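Local coordinates for protein tryptophanyl-tRNA synthetase (PDB 3A05) that charges tRNA(Trp) with L-tryptophan at the expense of ATP, releasing AMP and diphosphate, as a class I aminoacyl-tRNA synthetase, at residues Ala72-Phe77 with Lys103-Ile108; Asp195-Gln200 with Glu239-Thr244; Ala109-Phe114 with Tyr149-Arg154. One frame throughout, in Å; residues are numbered along the deposited sequence.

Interaction 1 of 3, residues Ala72-Phe77 with Lys103-Ile108; sequences AVLTGF and KVFVAI. With TRP (tryptophan), chain B.
Leu74 and Phe105 face each other across two neighbouring parallel strands, their side chains slanting past one another on the same side of the sheet. With CG anti to the backbone N (chi1 -177°), Leu74 swings its CD1 branch over to Phe105 CB, 3.4 Å away, while its other branch, CD2, lies 3.9 Å from CZ2 of the bound tryptophan. A branched leucine therefore serves both the strand pair and the amino acid pocket. The Phe105 ring leans back along the strand, and the small methyl of Ala72, CB, meets its edge in the ring plane, 4.0 Å from CE1. Further along, Gly76 brings its bare backbone to the ligand, with its N 3.3 Å from tryptophan CE3; a side chain there would run into Ala107 O.

On the other side of the sheet Val73 and Val104 stand side by side, pointing the same way, their beta-branched shape suiting extended backbone. Beyond them the edge of the Phe77 ring takes Val106 CG1, 3.6 Å from CD1.

Five backbone hydrogen bonds run between the strands in parallel register, from Val73 N to Lys103 O (2.7 Å) through to Phe77 N to Ala107 O.

These strands and helix 85-99 make a beta-alpha-beta crossover of the Rossmann-type domain. Helices 85-99 and 121-139 pack on the face of Val73, Val104 and Phe77; on the opposite face Val199 and Tyr207 lie against Phe105; strands 210-215 and 147-150 extend the sheet beyond either strand.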
loop_
_atom_site.group_PDB
_atom_site.type_symbol
_atom_site.label_atom_id
_atom_site.label_comp_id
_atom_site.label_asym_id
_atom_site.label_seq_id
_atom_site.Cartn_x
_atom_site.Cartn_y
_atom_site.Cartn_z
ATOM N N ALA A 72 0.718 -24.458 7.152
ATOM C CA ALA A 72 -0.044 -23.880 6.042
ATOM C C ALA A 72 0.724 -23.891 4.763
ATOM O O ALA A 72 1.959 -23.919 4.779
ATOM C CB ALA A 72 -0.445 -22.443 6.330
ATOM N N VAL A 73 -0.022 -23.823 3.651
ATOM C CA VAL A 73 0.613 -23.591 2.363
ATOM C C VAL A 73 -0.148 -22.480 1.756
ATOM O O VAL A 73 -1.344 -22.338 2.019
ATOM C CB VAL A 73 0.671 -24.865 1.425
ATOM C CG1 VAL A 73 -0.687 -25.463 1.253
ATOM C CG2 VAL A 73 1.318 -24.502 0.014
ATOM N N LEU A 74 0.562 -21.641 0.989
ATOM C CA LEU A 74 -0.038 -20.449 0.417
ATOM C C LEU A 74 0.558 -20.269 -0.965
ATOM O O LEU A 74 1.749 -20.561 -1.135
ATOM C CB LEU A 74 0.298 -19.188 1.292
ATOM C CG LEU A 74 -0.397 -17.912 0.752
ATOM C CD1 LEU A 74 -1.068 -17.062 1.781
ATOM C CD2 LEU A 74 0.602 -17.113 -0.064
ATOM N N THR A 75 -0.249 -19.831 -1.956
ATOM C CA THR A 75 0.325 -19.391 -3.224
ATOM C C THR A 75 -0.665 -18.328 -3.728
ATOM O O THR A 75 -1.726 -18.117 -3.138
ATOM C CB THR A 75 0.464 -20.587 -4.275
ATOM O OG1 THR A 75 1.072 -20.085 -5.477
ATOM C CG2 THR A 75 -0.910 -21.121 -4.649
ATOM N N GLY A 76 -0.369 -17.608 -4.799
ATOM C CA GLY A 76 -1.443 -16.803 -5.335
ATOM C C GLY A 76 -1.515 -16.927 -6.851
ATOM O O GLY A 76 -0.558 -17.440 -7.498
ATOM N N PHE A 77 -2.594 -16.391 -7.433
ATOM C CA PHE A 77 -2.753 -16.449 -8.919
ATOM C C PHE A 77 -3.130 -15.086 -9.468
ATOM O O PHE A 77 -3.974 -14.392 -8.898
ATOM C CB PHE A 77 -3.876 -17.435 -9.295
ATOM C CG PHE A 77 -3.589 -18.839 -8.922
ATOM C CD1 PHE A 77 -3.883 -19.305 -7.659
ATOM C CD2 PHE A 77 -2.946 -19.695 -9.834
ATOM C CE1 PHE A 77 -3.563 -20.591 -7.283
ATOM C CE2 PHE A 77 -2.609 -21.033 -9.468
ATOM C CZ PHE A 77 -2.937 -21.489 -8.219
ATOM N N LYS A 103 -3.318 -26.322 6.068
ATOM C CA LYS A 103 -4.266 -25.268 5.750
ATOM C C LYS A 103 -3.829 -24.614 4.453
ATOM O O LYS A 103 -2.659 -24.252 4.266
ATOM C CB LYS A 103 -4.326 -24.228 6.900
ATOM C CG LYS A 103 -5.315 -23.041 6.640
ATOM C CD LYS A 103 -6.798 -23.443 6.848
ATOM C CE LYS A 103 -7.652 -22.358 6.280
ATOM N NZ LYS A 103 -9.135 -22.545 6.437
ATOM N N VAL A 104 -4.772 -24.399 3.541
ATOM C CA VAL A 104 -4.377 -23.879 2.255
ATOM C C VAL A 104 -4.896 -22.450 2.109
ATOM O O VAL A 104 -6.029 -22.206 2.428
ATOM C CB VAL A 104 -4.991 -24.746 1.085
ATOM C CG1 VAL A 104 -4.710 -24.057 -0.259
ATOM C CG2 VAL A 104 -4.425 -26.224 1.063
ATOM N N PHE A 105 -4.058 -21.534 1.659
ATOM C CA PHE A 105 -4.505 -20.203 1.386
ATOM C C PHE A 105 -4.272 -19.959 -0.110
ATOM O O PHE A 105 -3.223 -20.227 -0.599
ATOM C CB PHE A 105 -3.672 -19.140 2.170
ATOM C CG PHE A 105 -3.938 -19.152 3.678
ATOM C CD1 PHE A 105 -3.242 -19.985 4.519
ATOM C CD2 PHE A 105 -4.911 -18.305 4.230
ATOM C CE1 PHE A 105 -3.487 -19.934 5.960
ATOM C CE2 PHE A 105 -5.191 -18.313 5.586
ATOM C CZ PHE A 105 -4.524 -19.138 6.425
ATOM N N VAL A 106 -5.215 -19.361 -0.796
ATOM C CA VAL A 106 -4.919 -18.994 -2.187
ATOM C C VAL A 106 -5.205 -17.524 -2.307
ATOM O O VAL A 106 -6.319 -17.127 -2.086
ATOM C CB VAL A 106 -5.938 -19.742 -3.133
ATOM C CG1 VAL A 106 -5.806 -19.245 -4.630
ATOM C CG2 VAL A 106 -5.739 -21.259 -2.979
ATOM N N ALA A 107 -4.216 -16.748 -2.696
ATOM C CA ALA A 107 -4.451 -15.356 -2.964
ATOM C C ALA A 107 -4.828 -15.113 -4.446
ATOM O O ALA A 107 -4.208 -15.674 -5.351
ATOM C CB ALA A 107 -3.198 -14.490 -2.624
ATOM N N ILE A 108 -5.842 -14.263 -4.652
ATOM C CA ILE A 108 -6.089 -13.694 -5.944
ATOM C C ILE A 108 -5.450 -12.330 -6.054
ATOM O O ILE A 108 -5.806 -11.380 -5.312
ATOM C CB ILE A 108 -7.607 -13.541 -6.204
ATOM C CG1 ILE A 108 -8.317 -14.880 -5.970
ATOM C CG2 ILE A 108 -7.835 -12.973 -7.619
ATOM C CD1 ILE A 108 -7.822 -16.105 -6.902
HETATM N N TRP B . 2.763 -12.359 -8.131
HETATM C CA TRP B . 2.167 -13.611 -8.631
HETATM C C TRP B . 2.031 -13.569 -10.172
HETATM O O TRP B . 1.800 -14.580 -10.801
HETATM C CB TRP B . 0.829 -13.867 -7.934
HETATM C CG TRP B . 0.963 -13.882 -6.417
HETATM C CD1 TRP B . 0.492 -12.912 -5.533
HETATM C CD2 TRP B . 1.668 -14.870 -5.593
HETATM N NE1 TRP B . 0.796 -13.291 -4.231
HETATM C CE2 TRP B . 1.523 -14.463 -4.239
HETATM C CE3 TRP B . 2.356 -16.075 -5.874
HETATM C CZ2 TRP B . 2.065 -15.201 -3.160
HETATM C CZ3 TRP B . 2.882 -16.832 -4.788
HETATM C CH2 TRP B . 2.733 -16.376 -3.449
#

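Interaction 2 of 3, residues Asp195-Gln200 with Glu239-Thr244; sequences DILHVQ and ERPAST. With TRP (tryptophan), chain B.
Gln200 and Glu239 join the C-terminal end of the 183-197 helix region to the chain leading into strand 242-246, within the Rossmann-type catalytic domain of a class I synthetase.

The polar part is a two-bond pairing of a side-chain amide with backbone. Gln200 OE1 accepts the N-H of Glu239 at 2.8 Å, nearly straight at 167°, and its NE2 donates to Glu239 O at 2.7 Å. Each bond arrives on a lone pair of its acceptor, in the carbonyl plane. With CG anti to its own carbonyl carbon (chi1 -49°) and the chain extended beyond, Gln200 presents both ends of its amide to one residue, and together the bonds fix which way the amide is flipped. Glutamine suits the place because it carries a donor and an acceptor side by side; the carboxylate of Glu239 turns away to His209.

The apolar part centres on Pro241, whose ring meets two helix residues. Ile196 crosses it at about a right angle, CG2 touching Pro241 CB at 3.7 Å, while Leu197 CD2 reaches Pro241 CD at 3.9 Å. Proline offers a rigid hydrocarbon surface for such branched chains, and Leu222 of helix 219-231 also packs on Ile196.

The same helix end recognises the substrate. Ile196 CG1 lies 3.9 Å from CZ2 of the bound tryptophan, and the carboxylate of Asp195 reads the indole N-H, with Tyr149, Tyr158 and Gln151 as its further hydrogen-bond partners. The bond runs from tryptophan NE1 to Asp195 OD2, 2.7 Å long with an angle of 156° at the hydrogen.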
loop_
_atom_site.group_PDB
_atom_site.type_symbol
_atom_site.label_atom_id
_atom_site.label_comp_id
_atom_site.label_asym_id
_atom_site.label_seq_id
_atom_site.Cartn_x
_atom_site.Cartn_y
_atom_site.Cartn_z
ATOM N N ASP A 195 1.096 -11.113 1.186
ATOM C CA ASP A 195 0.247 -12.344 0.973
ATOM C C ASP A 195 0.896 -13.490 1.736
ATOM O O ASP A 195 0.240 -14.240 2.448
ATOM C CB ASP A 195 0.203 -12.714 -0.524
ATOM C CG ASP A 195 -0.636 -11.779 -1.325
ATOM O OD1 ASP A 195 -1.676 -11.309 -0.827
ATOM O OD2 ASP A 195 -0.249 -11.492 -2.473
ATOM N N ILE A 196 2.190 -13.663 1.555
ATOM C CA ILE A 196 2.897 -14.790 2.193
ATOM C C ILE A 196 2.969 -14.721 3.731
ATOM O O ILE A 196 2.703 -15.684 4.468
ATOM C CB ILE A 196 4.296 -14.841 1.614
ATOM C CG1 ILE A 196 4.192 -15.263 0.149
ATOM C CG2 ILE A 196 5.158 -15.865 2.346
ATOM C CD1 ILE A 196 5.529 -14.997 -0.699
ATOM N N LEU A 197 3.297 -13.539 4.230
ATOM C CA LEU A 197 3.586 -13.374 5.676
ATOM C C LEU A 197 2.312 -13.199 6.470
ATOM O O LEU A 197 2.275 -13.597 7.636
ATOM C CB LEU A 197 4.466 -12.121 5.836
ATOM C CG LEU A 197 5.811 -12.394 5.213
ATOM C CD1 LEU A 197 6.617 -11.107 5.209
ATOM C CD2 LEU A 197 6.528 -13.563 5.933
ATOM N N HIS A 198 1.260 -12.575 5.900
ATOM C CA HIS A 198 0.106 -12.162 6.759
ATOM C C HIS A 198 -0.617 -13.265 7.501
ATOM O O HIS A 198 -1.308 -13.015 8.534
ATOM C CB HIS A 198 -0.949 -11.356 5.976
ATOM C CG HIS A 198 -1.924 -12.226 5.213
ATOM N ND1 HIS A 198 -1.547 -12.994 4.129
ATOM C CD2 HIS A 198 -3.241 -12.473 5.407
ATOM C CE1 HIS A 198 -2.595 -13.649 3.663
ATOM N NE2 HIS A 198 -3.636 -13.370 4.428
ATOM N N VAL A 199 -0.533 -14.475 6.973
ATOM C CA VAL A 199 -1.223 -15.617 7.612
ATOM C C VAL A 199 -0.641 -15.962 8.988
ATOM O O VAL A 199 -1.279 -16.662 9.797
ATOM C CB VAL A 199 -1.218 -16.904 6.710
ATOM C CG1 VAL A 199 -1.853 -16.611 5.331
ATOM C CG2 VAL A 199 0.202 -17.456 6.538
ATOM N N GLN A 200 0.540 -15.425 9.263
ATOM C CA GLN A 200 1.182 -15.591 10.574
ATOM C C GLN A 200 0.472 -14.690 11.628
ATOM O O GLN A 200 0.501 -15.008 12.776
ATOM C CB GLN A 200 2.661 -15.235 10.486
ATOM C CG GLN A 200 3.461 -15.857 9.343
ATOM C CD GLN A 200 4.955 -15.780 9.657
ATOM O OE1 GLN A 200 5.340 -15.847 10.822
ATOM N NE2 GLN A 200 5.788 -15.705 8.653
ATOM N N GLU A 239 8.139 -15.405 11.094
ATOM C CA GLU A 239 9.025 -16.464 10.672
ATOM C C GLU A 239 9.308 -16.404 9.163
ATOM O O GLU A 239 8.422 -16.090 8.370
ATOM C CB GLU A 239 8.396 -17.802 11.038
ATOM C CG GLU A 239 9.183 -18.990 10.408
ATOM C CD GLU A 239 9.346 -20.124 11.366
ATOM O OE1 GLU A 239 9.821 -19.792 12.503
ATOM O OE2 GLU A 239 8.991 -21.305 10.987
ATOM N N ARG A 240 10.540 -16.680 8.783
ATOM C CA ARG A 240 10.910 -16.799 7.379
ATOM C C ARG A 240 10.042 -17.933 6.708
ATOM O O ARG A 240 9.959 -19.068 7.235
ATOM C CB ARG A 240 12.416 -17.088 7.238
ATOM C CG ARG A 240 13.251 -15.854 7.607
ATOM C CD ARG A 240 14.766 -16.077 7.432
ATOM N NE ARG A 240 15.220 -17.117 8.341
ATOM C CZ ARG A 240 15.531 -16.949 9.633
ATOM N NH1 ARG A 240 15.398 -15.730 10.219
ATOM N NH2 ARG A 240 15.946 -18.019 10.356
ATOM N N PRO A 241 9.338 -17.606 5.595
ATOM C CA PRO A 241 8.518 -18.700 5.019
ATOM C C PRO A 241 9.391 -19.736 4.350
ATOM O O PRO A 241 10.436 -19.415 3.712
ATOM C CB PRO A 241 7.662 -17.971 3.983
ATOM C CG PRO A 241 8.515 -16.801 3.556
ATOM C CD PRO A 241 9.101 -16.336 4.888
ATOM N N ALA A 242 8.960 -20.976 4.469
ATOM C CA ALA A 242 9.625 -22.061 3.760
ATOM C C ALA A 242 9.152 -22.153 2.271
ATOM O O ALA A 242 8.230 -21.441 1.858
ATOM C CB ALA A 242 9.467 -23.427 4.539
ATOM N N SER A 243 9.827 -22.978 1.469
ATOM C CA SER A 243 9.414 -23.180 0.082
ATOM C C SER A 243 9.746 -24.617 -0.403
ATOM O O SER A 243 10.580 -25.324 0.224
ATOM C CB SER A 243 10.065 -22.146 -0.822
ATOM O OG SER A 243 11.472 -22.030 -0.539
ATOM N N THR A 244 9.051 -25.039 -1.467
ATOM C CA THR A 244 9.442 -26.191 -2.315
ATOM C C THR A 244 9.617 -25.655 -3.716
ATOM O O THR A 244 9.136 -24.571 -4.020
ATOM C CB THR A 244 8.423 -27.323 -2.298
ATOM O OG1 THR A 244 7.168 -26.839 -2.808
ATOM C CG2 THR A 244 8.211 -27.784 -0.880
HETATM N N TRP B . 2.763 -12.359 -8.131
HETATM C CA TRP B . 2.167 -13.611 -8.631
HETATM C C TRP B . 2.031 -13.569 -10.172
HETATM O O TRP B . 1.800 -14.580 -10.801
HETATM C CB TRP B . 0.829 -13.867 -7.934
HETATM C CG TRP B . 0.963 -13.882 -6.417
HETATM C CD1 TRP B . 0.492 -12.912 -5.533
HETATM C CD2 TRP B . 1.668 -14.870 -5.593
HETATM N NE1 TRP B . 0.796 -13.291 -4.231
HETATM C CE2 TRP B . 1.523 -14.463 -4.239
HETATM C CE3 TRP B . 2.356 -16.075 -5.874
HETATM C CZ2 TRP B . 2.065 -15.201 -3.160
HETATM C CZ3 TRP B . 2.882 -16.832 -4.788
HETATM C CH2 TRP B . 2.733 -16.376 -3.449
#

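Interaction 3 of 3, residues Ala109-Phe114 with Tyr149-Arg154; sequences ADAEAF and YFQTNR. With CD (cadmium ion), chain F.
Asp110 reaches from the first turn of helix 110-115 to Phe150, Gln151 and Thr152, at the end of strand 147-150 in the Rossmann-type fold. Asp110 CB lies 4.1 Å from Phe150 CD1, and its CG sits near the plane of that ring, at the edge. From there the carboxylate forks: OD1 accepts Thr152 N at 3.1 Å, and OD2 takes the hydroxyl of Thr152 OG1 at 2.6 Å, each on its syn lone pair. Chi1 of 74° folds CG between the backbone N and carbonyl carbon, turning both oxygens to the threonine. Arg121 pairs with OD2 and also bonds Thr152 OG1, which probably helps balance the buried carboxylate. An asparagine here would probably leave Arg121 without its anionic mate and face one Thr152 donor with an N-H instead of an acceptor.

Gln151 completes the joint: its OE1 receives Glu112 N at the open start of the helix, while its NE2 bonds Asp195. Small Ala109 and Ala111 let the amide come close. Across the subunit interface, Arg160 of the second subunit bonds Thr152 O. Glu112 holds a cadmium ion through both oxygens, and water 1 bridges its OE1 to Gln151 NE2, 3.0 Å from each.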
loop_
_atom_site.group_PDB
_atom_site.type_symbol
_atom_site.label_atom_id
_atom_site.label_comp_id
_atom_site.label_asym_id
_atom_site.label_seq_id
_atom_site.Cartn_x
_atom_site.Cartn_y
_atom_site.Cartn_z
ATOM N N ALA A 109 -4.539 -12.217 -7.010
ATOM C CA ALA A 109 -3.754 -11.007 -7.210
ATOM C C ALA A 109 -4.418 -9.980 -8.007
ATOM O O ALA A 109 -3.812 -9.482 -8.912
ATOM C CB ALA A 109 -2.384 -11.333 -7.824
ATOM N N ASP A 110 -5.626 -9.597 -7.628
ATOM C CA ASP A 110 -6.405 -8.624 -8.376
ATOM C C ASP A 110 -5.895 -7.166 -8.244
ATOM O O ASP A 110 -6.109 -6.333 -9.177
ATOM C CB ASP A 110 -7.866 -8.710 -7.912
ATOM C CG ASP A 110 -8.101 -8.091 -6.511
ATOM O OD1 ASP A 110 -7.326 -8.374 -5.560
ATOM O OD2 ASP A 110 -9.108 -7.355 -6.362
ATOM N N ALA A 111 -5.192 -6.830 -7.146
ATOM C CA ALA A 111 -4.546 -5.482 -7.100
ATOM C C ALA A 111 -3.422 -5.415 -8.139
ATOM O O ALA A 111 -3.259 -4.426 -8.903
ATOM C CB ALA A 111 -3.976 -5.206 -5.729
ATOM N N GLU A 112 -2.608 -6.463 -8.164
ATOM C CA GLU A 112 -1.560 -6.478 -9.196
ATOM C C GLU A 112 -2.142 -6.529 -10.638
ATOM O O GLU A 112 -1.629 -5.864 -11.541
ATOM C CB GLU A 112 -0.639 -7.642 -8.996
ATOM C CG GLU A 112 0.575 -7.560 -9.907
ATOM C CD GLU A 112 1.431 -8.801 -9.799
ATOM O OE1 GLU A 112 1.223 -9.637 -8.870
ATOM O OE2 GLU A 112 2.347 -8.901 -10.627
ATOM N N ALA A 113 -3.201 -7.322 -10.829
ATOM C CA ALA A 113 -3.922 -7.360 -12.126
ATOM C C ALA A 113 -4.322 -5.956 -12.632
ATOM O O ALA A 113 -3.998 -5.515 -13.751
ATOM C CB ALA A 113 -5.113 -8.256 -12.010
ATOM N N PHE A 114 -4.940 -5.206 -11.745
ATOM C CA PHE A 114 -5.342 -3.860 -12.077
ATOM C C PHE A 114 -4.157 -2.975 -12.316
ATOM O O PHE A 114 -4.069 -2.292 -13.356
ATOM C CB PHE A 114 -6.193 -3.277 -10.943
ATOM C CG PHE A 114 -6.648 -1.883 -11.215
ATOM C CD1 PHE A 114 -7.819 -1.656 -11.975
ATOM C CD2 PHE A 114 -5.894 -0.783 -10.748
ATOM C CE1 PHE A 114 -8.223 -0.322 -12.262
ATOM C CE2 PHE A 114 -6.285 0.552 -11.005
ATOM C CZ PHE A 114 -7.449 0.786 -11.746
ATOM N N TYR A 149 -8.890 -15.417 -1.146
ATOM C CA TYR A 149 -9.113 -14.028 -0.814
ATOM C C TYR A 149 -8.585 -13.210 -1.925
ATOM O O TYR A 149 -7.720 -13.666 -2.680
ATOM C CB TYR A 149 -8.442 -13.630 0.554
ATOM C CG TYR A 149 -6.915 -13.582 0.502
ATOM C CD1 TYR A 149 -6.257 -12.462 0.029
ATOM C CD2 TYR A 149 -6.140 -14.663 0.958
ATOM C CE1 TYR A 149 -4.871 -12.415 0.012
ATOM C CE2 TYR A 149 -4.709 -14.610 0.941
ATOM C CZ TYR A 149 -4.118 -13.479 0.510
ATOM O OH TYR A 149 -2.789 -13.382 0.349
ATOM N N PHE A 150 -9.090 -11.973 -1.989
ATOM C CA PHE A 150 -8.612 -10.946 -2.913
ATOM C C PHE A 150 -7.635 -10.000 -2.223
ATOM O O PHE A 150 -7.897 -9.559 -1.052
ATOM C CB PHE A 150 -9.809 -10.076 -3.405
ATOM C CG PHE A 150 -10.773 -10.818 -4.295
ATOM C CD1 PHE A 150 -10.525 -10.938 -5.655
ATOM C CD2 PHE A 150 -11.915 -11.418 -3.769
ATOM C CE1 PHE A 150 -11.433 -11.655 -6.510
ATOM C CE2 PHE A 150 -12.846 -12.132 -4.643
ATOM C CZ PHE A 150 -12.563 -12.247 -5.995
ATOM N N GLN A 151 -6.554 -9.673 -2.934
ATOM C CA GLN A 151 -5.556 -8.719 -2.442
ATOM C C GLN A 151 -6.294 -7.436 -2.002
ATOM O O GLN A 151 -5.947 -6.827 -0.980
ATOM C CB GLN A 151 -4.540 -8.377 -3.500
ATOM C CG GLN A 151 -3.477 -9.493 -3.680
ATOM C CD GLN A 151 -2.452 -9.173 -4.750
ATOM O OE1 GLN A 151 -2.695 -8.392 -5.638
ATOM N NE2 GLN A 151 -1.313 -9.810 -4.677
ATOM N N THR A 152 -7.361 -7.087 -2.727
ATOM C CA THR A 152 -7.956 -5.797 -2.512
ATOM C C THR A 152 -9.047 -5.937 -1.498
ATOM O O THR A 152 -9.776 -4.992 -1.254
ATOM C CB THR A 152 -8.528 -5.147 -3.801
ATOM O OG1 THR A 152 -9.587 -5.948 -4.274
ATOM C CG2 THR A 152 -7.507 -4.954 -4.836
ATOM N N ASN A 153 -9.185 -7.109 -0.895
ATOM C CA ASN A 153 -10.253 -7.228 0.082
ATOM C C ASN A 153 -9.901 -8.018 1.305
ATOM O O ASN A 153 -10.687 -8.832 1.783
ATOM C CB ASN A 153 -11.508 -7.816 -0.511
ATOM C CG ASN A 153 -12.749 -7.352 0.244
ATOM O OD1 ASN A 153 -12.814 -6.174 0.689
ATOM N ND2 ASN A 153 -13.726 -8.235 0.407
ATOM N N ARG A 154 -8.723 -7.840 1.815
ATOM C CA ARG A 154 -8.212 -8.835 2.771
ATOM C C ARG A 154 -8.163 -8.224 4.200
ATOM O O ARG A 154 -8.257 -8.958 5.183
ATOM C CB ARG A 154 -6.845 -9.319 2.298
ATOM C CG ARG A 154 -6.266 -10.425 3.208
ATOM C CD ARG A 154 -7.355 -11.560 3.390
ATOM N NE ARG A 154 -6.601 -12.750 3.759
ATOM C CZ ARG A 154 -7.148 -13.812 4.312
ATOM N NH1 ARG A 154 -8.445 -13.841 4.500
ATOM N NH2 ARG A 154 -6.373 -14.795 4.733
HETATM CD CD CD F . 3.524 -10.723 -9.432
HETATM O O HOH W 1 1.258 -8.882 -5.986
HETATM O O HOH W 2 4.739 -9.326 -7.446
#

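From the N terminus, interaction 1 comes first, closing the crossover from strand 72-77 through helix 85-99 to strand 103-108. The chain passes straight into 109-114, where interaction 3 opens; it closes after helix 121-139, when strand 147-150 delivers 149-154. Interaction 2 then spans strand 210-215 and helix 219-231 between 195-200 and 239-244. The three loops follow in series, neither nested nor crossed, yet they meet in space: Leu74 packs on Val199, and Tyr149 and Gln151 reach Asp195. All three touch the bound tryptophan, and interaction 3 also reaches the second subunit, so sheet, helix ends and dimer partner are tied around one site.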